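Local coordinates for lasso peptide isopeptidase AtxE2 (Asticcacaulis excentricus, PDB 5TXE), which hydrolyses the isopeptide bond of the threaded lasso peptides astexin-2 and astexin-3, converting them to linear peptides, at residues P59-L63 / L361-Q365; R68-V74 / R87-T93; D175-L179 / E248-L252; Q370-V375 / P386-N391. The protein carries 1 engineered substitution. All coordinates share one frame. Residue numbers count along the deposited sequence, not the author numbering.

How the contacts relate
All four contacts lie in the beta-propeller part of this prolyl oligopeptidase-family enzyme, away from the catalytic and substrate-binding residues. Contacts 2 and 4 are hairpins of the first and last blades. Contact 1 shares the sheet of strands 61-63 and 69-78 with contact 2 and that of strands 360-367 and 373-378 with contact 4, so it joins first and last blades, far apart in sequence, where the ring closes. The three touch, with centres about 9 to 12 Å apart. Contact 3 sets helix 246-253 against strand 173-178, its centre about 21 Å from that of contact 1. Contacts 2 and 3 fall in sequence between the two segments of contact 1; contact 4 follows.

Contact 1: P59-L63 / L361-Q365; sequences PLLSL and LICAQ
Two extended segments face each other across a gap between sheets. In 59-63, Leu-60 (phi/psi -88/-3) makes a turn before the chain straightens into strand 61-63; 361-365 is strand throughout. The strands run antiparallel at 167°, but their axes come no closer than 8.6 Å, too far for backbone pairing, so side chains fill the space. Leu-60 lies nearest Ala-364 (CA-CA 7.9 Å) and Leu-63 nearest Ile-362 (8.4 Å). Each strand pairs within its own sheet: Ser-62 with Ala-71, Cys-363 with Val-375. This is the face-to-face packing of neighbouring blades in a beta-propeller, here the first and last in chain order.

Apolar side-chain contacts come from three leucines. Leu-60 (p, p) sets CD1 3.7 Å from Ala-364 CB. Leu-61 (p, p) brings CD2 to 4.4 Å from Ile-362 CG2, and Leu-63 (m, t) brings CD2 to 4.2 Å from Ile-362 CB. Ile-362 has chi1 m and chi2 at 92°.

Side chain against backbone is the second kind: Leu-61 CD2 lies over the strand, 4.0 Å from Ile-362 O and 3.9 Å from Ala-364 N.

Alternation along 361-365 points Leu-361 and Cys-363 away from the leucines. Cys-363 forms a disulfide with Cys-354 of the adjoining strand, within the last blade.

Contact 2: R68-V74 / R87-T93; sequences RYVAFQV and RMVVKAT
Strands 69-74 and 87-92 run antiparallel at 160°, axes 4.6 Å apart. Hydrogen-bonded pairs Val-70/Lys-91, Phe-72/Val-89 and Val-74/Arg-87 put side chains on one face, non-hydrogen-bonded pairs Tyr-69/Ala-92, Ala-71/Val-90 and Gln-73/Met-88 on the other. Arg-87 hydrogen-bonds through O to Val-74 N (2.8 Å) and through N to Val-74 O (2.9 Å). The Arg-87 guanidinium, salt-bridged to Asp-101, lies flat over Val-74 CB. Met-88 (t, p, p) curls SD to 3.5 Å from Phe-72 O. Val-89 hydrogen-bonds through N to Phe-72 O (2.8 Å) and through O to Phe-72 N (3.0 Å); Val-89 CB sits 4.0 Å from the Phe-72 ring centroid (chi1 p), a CH-pi contact. Val-90 CG2 lies 4.2 Å from Ala-71 CB. Lys-91 hydrogen-bonds likewise, N to Val-70 O (2.9 Å) and O to Val-70 N (2.8 Å), its amine to Thr-97 O. Ala-92 CB meets Tyr-69 CE1 at 3.7 Å. Thr-93 N hydrogen-bonds to Arg-68 O (2.8 Å). Such a twisted antiparallel hairpin is the core of a beta-propeller blade, here the first.

Contact 3: D175-L179 / E248-L252; sequences DVQWL and EVARL
Helix 248-252 lies across strand 175-178 at 116°, axes 9.1 Å apart, with Leu-252 nearest Gln-177 (CA-CA 6.4 Å). Strand 173-178 edges its four-stranded sheet, probably as the inner strand, as in a propeller blade. Leu-252, chi1 t and chi2 p, drives CD1 onto the strand, 3.4 Å from Gln-177 CG and 3.8 Å from Asp-175 OD2. Gln-177 is folded m, m. Leu-179 is m, t and extends to the helix: its CD1 lies 3.5 Å from Glu-248 OE2, and its CD2 lies over a face of the Arg-251 guanidinium, 3.7 Å from NH2. Arg-251 has chi1 at -124°, then t and m, which carries the side chain out over Leu-179, so that NH2 donates to Leu-179 O at 3.3 Å, and NH1 weakly, also at 3.3 Å. One water links Asp-175 OD2 (2.9 Å), Gln-177 NE2 (3.1 Å) and Leu-252 O (2.9 Å). Leucine methyls thus rest on polar side chains; both acids are salt-bridged outside the contact (Asp-175 to Arg-133, Glu-248 to Arg-242), while Arg-251 reaches a backbone carbonyl.

Contact 4: Q370-V375 / P386-N391; sequences QPRRLV and PLYDPN
Backbone hydrogen bonds pair Leu-374 with two residues: its N donates to Tyr-388 O (2.8 Å), while its O accepts from Tyr-388 N (3.1 Å) and Leu-387 N (3.0 Å). Leu-387 (phi/psi -115/-50) and Tyr-388 both face Leu-374, a classic beta bulge, past which Val-375 and Pro-386 form a non-hydrogen-bonded pair (CA-CA 4.5 Å). Asp-389 OD2 accepts from Gln-370 NE2 (3.2 Å), and OD1 from Asn-391 N (2.9 Å), an Asx turn. One water bridges Asp-389 OD1 (2.5 Å), Arg-372 O (3.0 Å) and Asn-391 ND2 (2.9 Å); another joins Arg-373 NH1 (2.9 Å) to Asp-389 OD2 (3.2 Å). Outside, Asn-391 OD1 accepts from Ala-47 N, Arg-373 NE bonds to Gln-365 OE1, and the Arg-372 guanidinium bonds to Ile-49 O and is salt-bridged to Glu-366. Leu-374 CB meets Leu-387 CB at 4.3 Å, and Leu-374 CD2 meets Tyr-388 CB at 4.2 Å. Strands 373-375 and 386-388 run antiparallel, strongly twisted (130°, axes 4.4 Å apart), as in the outer hairpin of a four-stranded beta-propeller blade.

Contact 1: P59-L63 / L361-Q365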
# COMPACT_ATOMS: atom_id res chain seq x y z
N PRO A 59 -8.40 -1.73 9.27
CA PRO A 59 -9.65 -2.27 9.86
C PRO A 59 -10.48 -3.16 8.92
O PRO A 59 -11.65 -2.86 8.64
CB PRO A 59 -10.43 -1.01 10.19
CG PRO A 59 -9.99 -0.01 9.12
CD PRO A 59 -8.54 -0.33 8.82
N LEU A 60 -9.89 -4.24 8.47
CA LEU A 60 -10.44 -5.00 7.34
C LEU A 60 -11.45 -6.09 7.72
O LEU A 60 -12.00 -6.79 6.83
CB LEU A 60 -9.31 -5.59 6.46
CG LEU A 60 -8.14 -6.26 7.12
CD1 LEU A 60 -8.63 -7.48 7.88
CD2 LEU A 60 -7.08 -6.68 6.10
N LEU A 61 -11.66 -6.27 9.03
CA LEU A 61 -12.65 -7.23 9.50
C LEU A 61 -13.32 -6.70 10.74
O LEU A 61 -12.79 -5.79 11.39
CB LEU A 61 -12.00 -8.57 9.76
CG LEU A 61 -10.95 -8.66 10.85
CD1 LEU A 61 -11.57 -8.84 12.22
CD2 LEU A 61 -10.05 -9.83 10.56
N SER A 62 -14.51 -7.25 11.03
CA SER A 62 -15.22 -6.89 12.20
C SER A 62 -15.87 -8.09 12.84
O SER A 62 -16.54 -8.88 12.18
CB SER A 62 -16.29 -5.94 11.75
OG SER A 62 -17.02 -5.43 12.86
N LEU A 63 -15.67 -8.26 14.14
CA LEU A 63 -16.31 -9.39 14.88
C LEU A 63 -17.68 -8.99 15.32
O LEU A 63 -17.91 -7.85 15.71
CB LEU A 63 -15.55 -9.75 16.12
CG LEU A 63 -14.18 -10.32 15.83
CD1 LEU A 63 -13.45 -10.58 17.13
CD2 LEU A 63 -14.29 -11.62 15.06
N LEU A 361 -7.30 -14.41 18.93
CA LEU A 361 -7.22 -13.29 18.04
C LEU A 361 -7.72 -13.81 16.68
O LEU A 361 -7.32 -14.88 16.24
CB LEU A 361 -5.75 -12.88 17.95
CG LEU A 361 -5.41 -11.42 17.94
CD1 LEU A 361 -6.21 -10.63 18.97
CD2 LEU A 361 -3.92 -11.27 18.19
N ILE A 362 -8.60 -13.07 16.05
CA ILE A 362 -8.94 -13.31 14.66
C ILE A 362 -8.28 -12.25 13.80
O ILE A 362 -8.53 -11.06 14.00
CB ILE A 362 -10.45 -13.26 14.46
CG1 ILE A 362 -11.03 -14.50 15.16
CG2 ILE A 362 -10.83 -13.46 13.01
CD1 ILE A 362 -11.45 -14.35 16.58
N CYS A 363 -7.48 -12.69 12.85
CA CYS A 363 -6.62 -11.81 12.04
C CYS A 363 -6.70 -12.09 10.54
O CYS A 363 -6.93 -13.23 10.12
CB CYS A 363 -5.16 -12.05 12.42
SG CYS A 363 -4.80 -11.78 14.15
N ALA A 364 -6.41 -11.09 9.72
CA ALA A 364 -5.94 -11.40 8.38
C ALA A 364 -4.46 -11.69 8.49
O ALA A 364 -3.79 -11.13 9.33
CB ALA A 364 -6.19 -10.23 7.43
N GLN A 365 -3.93 -12.51 7.59
CA GLN A 365 -2.53 -12.89 7.64
C GLN A 365 -2.04 -13.17 6.23
O GLN A 365 -2.81 -13.63 5.37
CB GLN A 365 -2.37 -14.15 8.47
CG GLN A 365 -0.94 -14.66 8.64
CD GLN A 365 -0.56 -15.75 7.65
OE1 GLN A 365 -1.38 -16.53 7.20
NE2 GLN A 365 0.73 -15.83 7.35

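Contact 2: R68-V74 / R87-T93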
# COMPACT_ATOMS: atom_id res chain seq x y z
N ARG A 68 -18.94 -14.48 17.82
CA ARG A 68 -19.06 -15.77 17.14
C ARG A 68 -18.93 -15.71 15.62
O ARG A 68 -18.76 -16.74 15.00
CB ARG A 68 -20.36 -16.48 17.58
CG ARG A 68 -20.21 -17.07 19.02
CD ARG A 68 -21.38 -17.90 19.59
NE ARG A 68 -22.64 -17.34 19.09
CZ ARG A 68 -23.57 -18.02 18.42
NH1 ARG A 68 -23.45 -19.32 18.20
NH2 ARG A 68 -24.65 -17.38 17.98
N TYR A 69 -19.01 -14.51 15.04
CA TYR A 69 -18.92 -14.34 13.59
C TYR A 69 -17.92 -13.24 13.23
O TYR A 69 -17.70 -12.32 14.00
CB TYR A 69 -20.31 -14.06 12.98
CG TYR A 69 -21.22 -15.22 13.15
CD1 TYR A 69 -21.21 -16.27 12.24
CD2 TYR A 69 -22.09 -15.31 14.27
CE1 TYR A 69 -22.05 -17.37 12.42
CE2 TYR A 69 -22.91 -16.42 14.46
CZ TYR A 69 -22.88 -17.45 13.53
OH TYR A 69 -23.69 -18.55 13.70
N VAL A 70 -17.29 -13.39 12.07
CA VAL A 70 -16.44 -12.33 11.54
C VAL A 70 -16.97 -11.94 10.16
O VAL A 70 -17.30 -12.79 9.35
CB VAL A 70 -14.97 -12.74 11.47
CG1 VAL A 70 -14.74 -13.97 10.62
CG2 VAL A 70 -14.12 -11.58 10.98
N ALA A 71 -17.07 -10.64 9.93
CA ALA A 71 -17.53 -10.09 8.67
C ALA A 71 -16.38 -9.30 8.01
O ALA A 71 -15.60 -8.60 8.68
CB ALA A 71 -18.71 -9.16 8.91
N PHE A 72 -16.29 -9.42 6.69
CA PHE A 72 -15.21 -8.83 5.92
C PHE A 72 -15.57 -8.87 4.44
O PHE A 72 -16.40 -9.68 4.04
CB PHE A 72 -13.92 -9.62 6.14
CG PHE A 72 -14.04 -11.10 5.85
CD1 PHE A 72 -14.64 -11.94 6.74
CD2 PHE A 72 -13.58 -11.63 4.67
CE1 PHE A 72 -14.74 -13.30 6.48
CE2 PHE A 72 -13.70 -12.97 4.38
CZ PHE A 72 -14.28 -13.82 5.29
N GLN A 73 -14.93 -8.01 3.64
CA GLN A 73 -15.09 -7.93 2.19
C GLN A 73 -14.00 -8.61 1.44
O GLN A 73 -12.82 -8.47 1.76
CB GLN A 73 -15.17 -6.49 1.73
CG GLN A 73 -15.53 -6.32 0.28
CD GLN A 73 -15.23 -4.91 -0.17
OE1 GLN A 73 -16.15 -4.09 -0.52
NE2 GLN A 73 -13.92 -4.56 -0.11
N VAL A 74 -14.42 -9.38 0.44
CA VAL A 74 -13.50 -10.08 -0.49
C VAL A 74 -13.61 -9.44 -1.85
O VAL A 74 -14.69 -9.09 -2.29
CB VAL A 74 -13.78 -11.60 -0.63
CG1 VAL A 74 -12.84 -12.22 -1.64
CG2 VAL A 74 -13.53 -12.33 0.70
N ARG A 87 -17.58 -9.01 -2.56
CA ARG A 87 -18.56 -9.80 -1.76
C ARG A 87 -18.37 -9.42 -0.29
O ARG A 87 -17.22 -9.35 0.19
CB ARG A 87 -18.29 -11.32 -1.77
CG ARG A 87 -17.88 -11.96 -3.03
CD ARG A 87 -17.76 -13.45 -2.86
NE ARG A 87 -16.39 -13.96 -2.87
CZ ARG A 87 -15.93 -14.82 -1.98
NH1 ARG A 87 -16.70 -15.25 -0.97
NH2 ARG A 87 -14.70 -15.27 -2.08
N MET A 88 -19.47 -9.17 0.41
CA MET A 88 -19.43 -9.06 1.86
C MET A 88 -19.69 -10.47 2.45
O MET A 88 -20.70 -11.12 2.15
CB MET A 88 -20.46 -8.03 2.30
CG MET A 88 -20.44 -7.68 3.79
SD MET A 88 -18.83 -7.15 4.48
CE MET A 88 -18.79 -5.57 3.66
N VAL A 89 -18.73 -10.95 3.23
CA VAL A 89 -18.71 -12.31 3.74
C VAL A 89 -18.84 -12.41 5.29
O VAL A 89 -18.32 -11.57 6.00
CB VAL A 89 -17.44 -12.99 3.35
CG1 VAL A 89 -17.52 -14.49 3.67
CG2 VAL A 89 -17.24 -12.84 1.84
N VAL A 90 -19.59 -13.39 5.77
CA VAL A 90 -19.74 -13.65 7.20
C VAL A 90 -19.31 -15.09 7.42
O VAL A 90 -19.66 -15.96 6.68
CB VAL A 90 -21.17 -13.46 7.65
CG1 VAL A 90 -21.33 -13.93 9.08
CG2 VAL A 90 -21.54 -11.99 7.57
N LYS A 91 -18.46 -15.31 8.41
CA LYS A 91 -17.89 -16.64 8.68
C LYS A 91 -17.88 -16.88 10.21
O LYS A 91 -17.46 -16.00 10.98
CB LYS A 91 -16.47 -16.67 8.16
CG LYS A 91 -15.65 -17.85 8.63
CD LYS A 91 -16.14 -19.14 8.02
CE LYS A 91 -15.06 -20.19 8.19
NZ LYS A 91 -15.42 -21.46 7.55
N ALA A 92 -18.36 -18.03 10.64
CA ALA A 92 -18.37 -18.35 12.10
C ALA A 92 -16.95 -18.51 12.56
O ALA A 92 -16.15 -19.19 11.90
CB ALA A 92 -19.15 -19.63 12.37
N THR A 93 -16.62 -17.88 13.67
CA THR A 93 -15.26 -17.95 14.16
C THR A 93 -14.89 -19.32 14.70
O THR A 93 -13.71 -19.60 14.81
CB THR A 93 -14.99 -16.89 15.20
OG1 THR A 93 -15.94 -17.02 16.26
CG2 THR A 93 -15.16 -15.54 14.60

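Contact 3: D175-L179 / E248-L252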
# COMPACT_ATOMS: atom_id res chain seq x y z
N ASP A 175 -18.90 7.56 6.30
CA ASP A 175 -18.84 6.64 7.43
C ASP A 175 -20.24 6.44 8.00
O ASP A 175 -21.13 7.24 7.76
CB ASP A 175 -17.95 7.21 8.56
CG ASP A 175 -17.29 6.12 9.41
OD1 ASP A 175 -17.55 4.89 9.26
OD2 ASP A 175 -16.51 6.50 10.29
N VAL A 176 -20.37 5.40 8.79
CA VAL A 176 -21.64 5.01 9.37
C VAL A 176 -21.41 4.14 10.63
O VAL A 176 -20.43 3.38 10.69
CB VAL A 176 -22.45 4.23 8.31
CG1 VAL A 176 -21.73 2.93 7.92
CG2 VAL A 176 -23.86 3.95 8.82
N GLN A 177 -22.28 4.27 11.62
CA GLN A 177 -22.35 3.36 12.78
C GLN A 177 -23.83 3.18 13.18
O GLN A 177 -24.66 4.05 12.91
CB GLN A 177 -21.67 3.95 14.03
CG GLN A 177 -20.19 4.11 13.95
CD GLN A 177 -19.35 2.85 14.22
OE1 GLN A 177 -19.82 1.80 14.77
NE2 GLN A 177 -18.07 2.96 13.82
N TRP A 178 -24.10 2.07 13.87
CA TRP A 178 -25.39 1.84 14.50
C TRP A 178 -25.47 2.60 15.82
O TRP A 178 -24.55 2.52 16.62
CB TRP A 178 -25.55 0.36 14.77
CG TRP A 178 -25.53 -0.49 13.55
CD1 TRP A 178 -24.45 -1.11 12.96
CD2 TRP A 178 -26.66 -0.86 12.77
NE1 TRP A 178 -24.86 -1.84 11.88
CE2 TRP A 178 -26.21 -1.69 11.74
CE3 TRP A 178 -28.03 -0.59 12.87
CZ2 TRP A 178 -27.05 -2.24 10.80
CZ3 TRP A 178 -28.88 -1.11 11.93
CH2 TRP A 178 -28.38 -1.94 10.91
N LEU A 179 -26.53 3.36 16.03
CA LEU A 179 -26.85 3.90 17.35
C LEU A 179 -27.70 2.89 18.18
O LEU A 179 -27.53 2.81 19.39
CB LEU A 179 -27.54 5.24 17.26
CG LEU A 179 -26.74 6.40 16.66
CD1 LEU A 179 -27.54 7.71 16.69
CD2 LEU A 179 -25.44 6.57 17.41
N GLU A 248 -23.99 11.43 20.17
CA GLU A 248 -24.07 10.58 18.99
C GLU A 248 -22.91 10.81 17.99
O GLU A 248 -22.29 9.86 17.49
CB GLU A 248 -25.39 10.83 18.29
CG GLU A 248 -26.54 10.24 19.09
CD GLU A 248 -27.87 10.72 18.56
OE1 GLU A 248 -27.88 11.74 17.85
OE2 GLU A 248 -28.89 10.07 18.82
N VAL A 249 -22.63 12.08 17.73
CA VAL A 249 -21.56 12.46 16.88
C VAL A 249 -20.22 11.92 17.38
O VAL A 249 -19.49 11.28 16.60
CB VAL A 249 -21.45 13.96 16.79
CG1 VAL A 249 -20.11 14.35 16.17
CG2 VAL A 249 -22.61 14.54 15.97
N ALA A 250 -19.89 12.14 18.64
CA ALA A 250 -18.65 11.55 19.16
C ALA A 250 -18.63 10.00 19.01
O ALA A 250 -17.59 9.43 18.73
CB ALA A 250 -18.42 11.98 20.59
N ARG A 251 -19.77 9.31 19.14
CA ARG A 251 -19.77 7.83 18.88
C ARG A 251 -19.33 7.46 17.44
O ARG A 251 -18.94 6.31 17.15
CB ARG A 251 -21.11 7.11 19.20
CG ARG A 251 -20.95 5.95 20.20
CD ARG A 251 -22.01 4.85 20.24
NE ARG A 251 -23.36 5.35 20.55
CZ ARG A 251 -24.45 4.58 20.54
NH1 ARG A 251 -24.36 3.28 20.23
NH2 ARG A 251 -25.65 5.10 20.82
N LEU A 252 -19.43 8.42 16.52
CA LEU A 252 -18.94 8.21 15.18
C LEU A 252 -17.52 8.78 15.00
O LEU A 252 -16.69 8.14 14.40
CB LEU A 252 -19.93 8.77 14.14
CG LEU A 252 -19.69 8.51 12.64
CD1 LEU A 252 -19.69 7.05 12.34
CD2 LEU A 252 -20.74 9.14 11.76
O HOH W 1 -16.65 5.57 13.02

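Contact 4: Q370-V375 / P386-N391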
# COMPACT_ATOMS: atom_id res chain seq x y z
N GLN A 370 1.78 -17.10 0.80
CA GLN A 370 0.40 -17.18 1.29
C GLN A 370 -0.29 -15.85 1.10
O GLN A 370 -0.00 -14.90 1.80
CB GLN A 370 0.42 -17.48 2.81
CG GLN A 370 -0.93 -17.41 3.51
CD GLN A 370 -1.85 -18.46 2.96
OE1 GLN A 370 -1.59 -19.62 3.16
NE2 GLN A 370 -2.88 -18.06 2.18
N PRO A 371 -1.21 -15.76 0.16
CA PRO A 371 -1.99 -14.53 0.01
C PRO A 371 -2.88 -14.31 1.20
O PRO A 371 -3.11 -15.21 1.98
CB PRO A 371 -2.86 -14.74 -1.24
CG PRO A 371 -2.55 -16.10 -1.73
CD PRO A 371 -1.50 -16.76 -0.88
N ARG A 372 -3.41 -13.12 1.30
CA ARG A 372 -4.14 -12.75 2.43
C ARG A 372 -5.34 -13.69 2.71
O ARG A 372 -6.19 -13.97 1.84
CB ARG A 372 -4.61 -11.30 2.31
CG ARG A 372 -4.82 -10.62 3.63
CD ARG A 372 -5.09 -9.13 3.45
NE ARG A 372 -3.88 -8.47 3.01
CZ ARG A 372 -3.87 -7.31 2.37
NH1 ARG A 372 -5.00 -6.66 2.10
NH2 ARG A 372 -2.72 -6.76 2.01
N ARG A 373 -5.41 -14.14 3.97
CA ARG A 373 -6.47 -14.98 4.44
C ARG A 373 -6.76 -14.64 5.88
O ARG A 373 -6.02 -13.86 6.52
CB ARG A 373 -6.01 -16.42 4.34
CG ARG A 373 -4.82 -16.67 5.21
CD ARG A 373 -4.53 -18.13 5.39
NE ARG A 373 -3.31 -18.26 6.14
CZ ARG A 373 -2.71 -19.42 6.49
NH1 ARG A 373 -3.20 -20.61 6.16
NH2 ARG A 373 -1.58 -19.36 7.17
N LEU A 374 -7.83 -15.22 6.39
CA LEU A 374 -8.14 -15.10 7.81
C LEU A 374 -7.64 -16.34 8.57
O LEU A 374 -7.71 -17.45 8.10
CB LEU A 374 -9.63 -14.95 8.03
CG LEU A 374 -10.32 -13.59 7.96
CD1 LEU A 374 -9.50 -12.52 7.30
CD2 LEU A 374 -11.68 -13.74 7.35
N VAL A 375 -7.24 -16.09 9.81
CA VAL A 375 -6.51 -17.00 10.64
C VAL A 375 -6.96 -16.74 12.06
O VAL A 375 -7.43 -15.62 12.36
CB VAL A 375 -5.04 -16.66 10.34
CG1 VAL A 375 -4.25 -16.09 11.49
CG2 VAL A 375 -4.37 -17.65 9.44
N PRO A 386 -5.77 -21.76 10.23
CA PRO A 386 -6.60 -21.24 9.14
C PRO A 386 -8.01 -21.10 9.59
O PRO A 386 -8.47 -21.94 10.30
CB PRO A 386 -6.60 -22.36 8.10
CG PRO A 386 -5.41 -23.18 8.40
CD PRO A 386 -5.16 -23.05 9.88
N LEU A 387 -8.66 -20.00 9.24
CA LEU A 387 -10.09 -19.83 9.44
C LEU A 387 -10.81 -19.73 8.09
O LEU A 387 -11.76 -20.42 7.87
CB LEU A 387 -10.34 -18.59 10.27
CG LEU A 387 -11.81 -18.28 10.47
CD1 LEU A 387 -12.52 -19.36 11.27
CD2 LEU A 387 -11.93 -16.95 11.18
N TYR A 388 -10.33 -18.87 7.18
CA TYR A 388 -10.94 -18.67 5.86
C TYR A 388 -9.92 -18.19 4.82
O TYR A 388 -9.28 -17.16 5.01
CB TYR A 388 -12.08 -17.65 5.92
CG TYR A 388 -12.70 -17.39 4.59
CD1 TYR A 388 -13.66 -18.23 4.09
CD2 TYR A 388 -12.31 -16.30 3.81
CE1 TYR A 388 -14.25 -18.00 2.85
CE2 TYR A 388 -12.87 -16.05 2.55
CZ TYR A 388 -13.84 -16.89 2.07
OH TYR A 388 -14.39 -16.65 0.83
N ASP A 389 -9.78 -18.94 3.72
CA ASP A 389 -8.86 -18.58 2.66
C ASP A 389 -9.66 -18.41 1.38
O ASP A 389 -10.21 -19.38 0.89
CB ASP A 389 -7.79 -19.62 2.48
CG ASP A 389 -6.63 -19.12 1.56
OD1 ASP A 389 -6.86 -18.15 0.78
OD2 ASP A 389 -5.52 -19.69 1.63
N PRO A 390 -9.76 -17.15 0.86
CA PRO A 390 -10.58 -16.94 -0.31
C PRO A 390 -9.88 -17.49 -1.54
O PRO A 390 -10.48 -17.47 -2.59
CB PRO A 390 -10.70 -15.40 -0.38
CG PRO A 390 -9.44 -14.90 0.21
CD PRO A 390 -9.06 -15.92 1.27
N ASN A 391 -8.63 -17.92 -1.45
CA ASN A 391 -8.01 -18.58 -2.57
C ASN A 391 -7.87 -20.14 -2.38
O ASN A 391 -7.93 -20.62 -1.28
CB ASN A 391 -6.68 -17.90 -2.84
CG ASN A 391 -6.86 -16.48 -3.38
OD1 ASN A 391 -7.46 -16.29 -4.45
ND2 ASN A 391 -6.40 -15.49 -2.65
O HOH W 2 -5.48 -16.19 0.02
O HOH W 3 -5.34 -21.31 4.35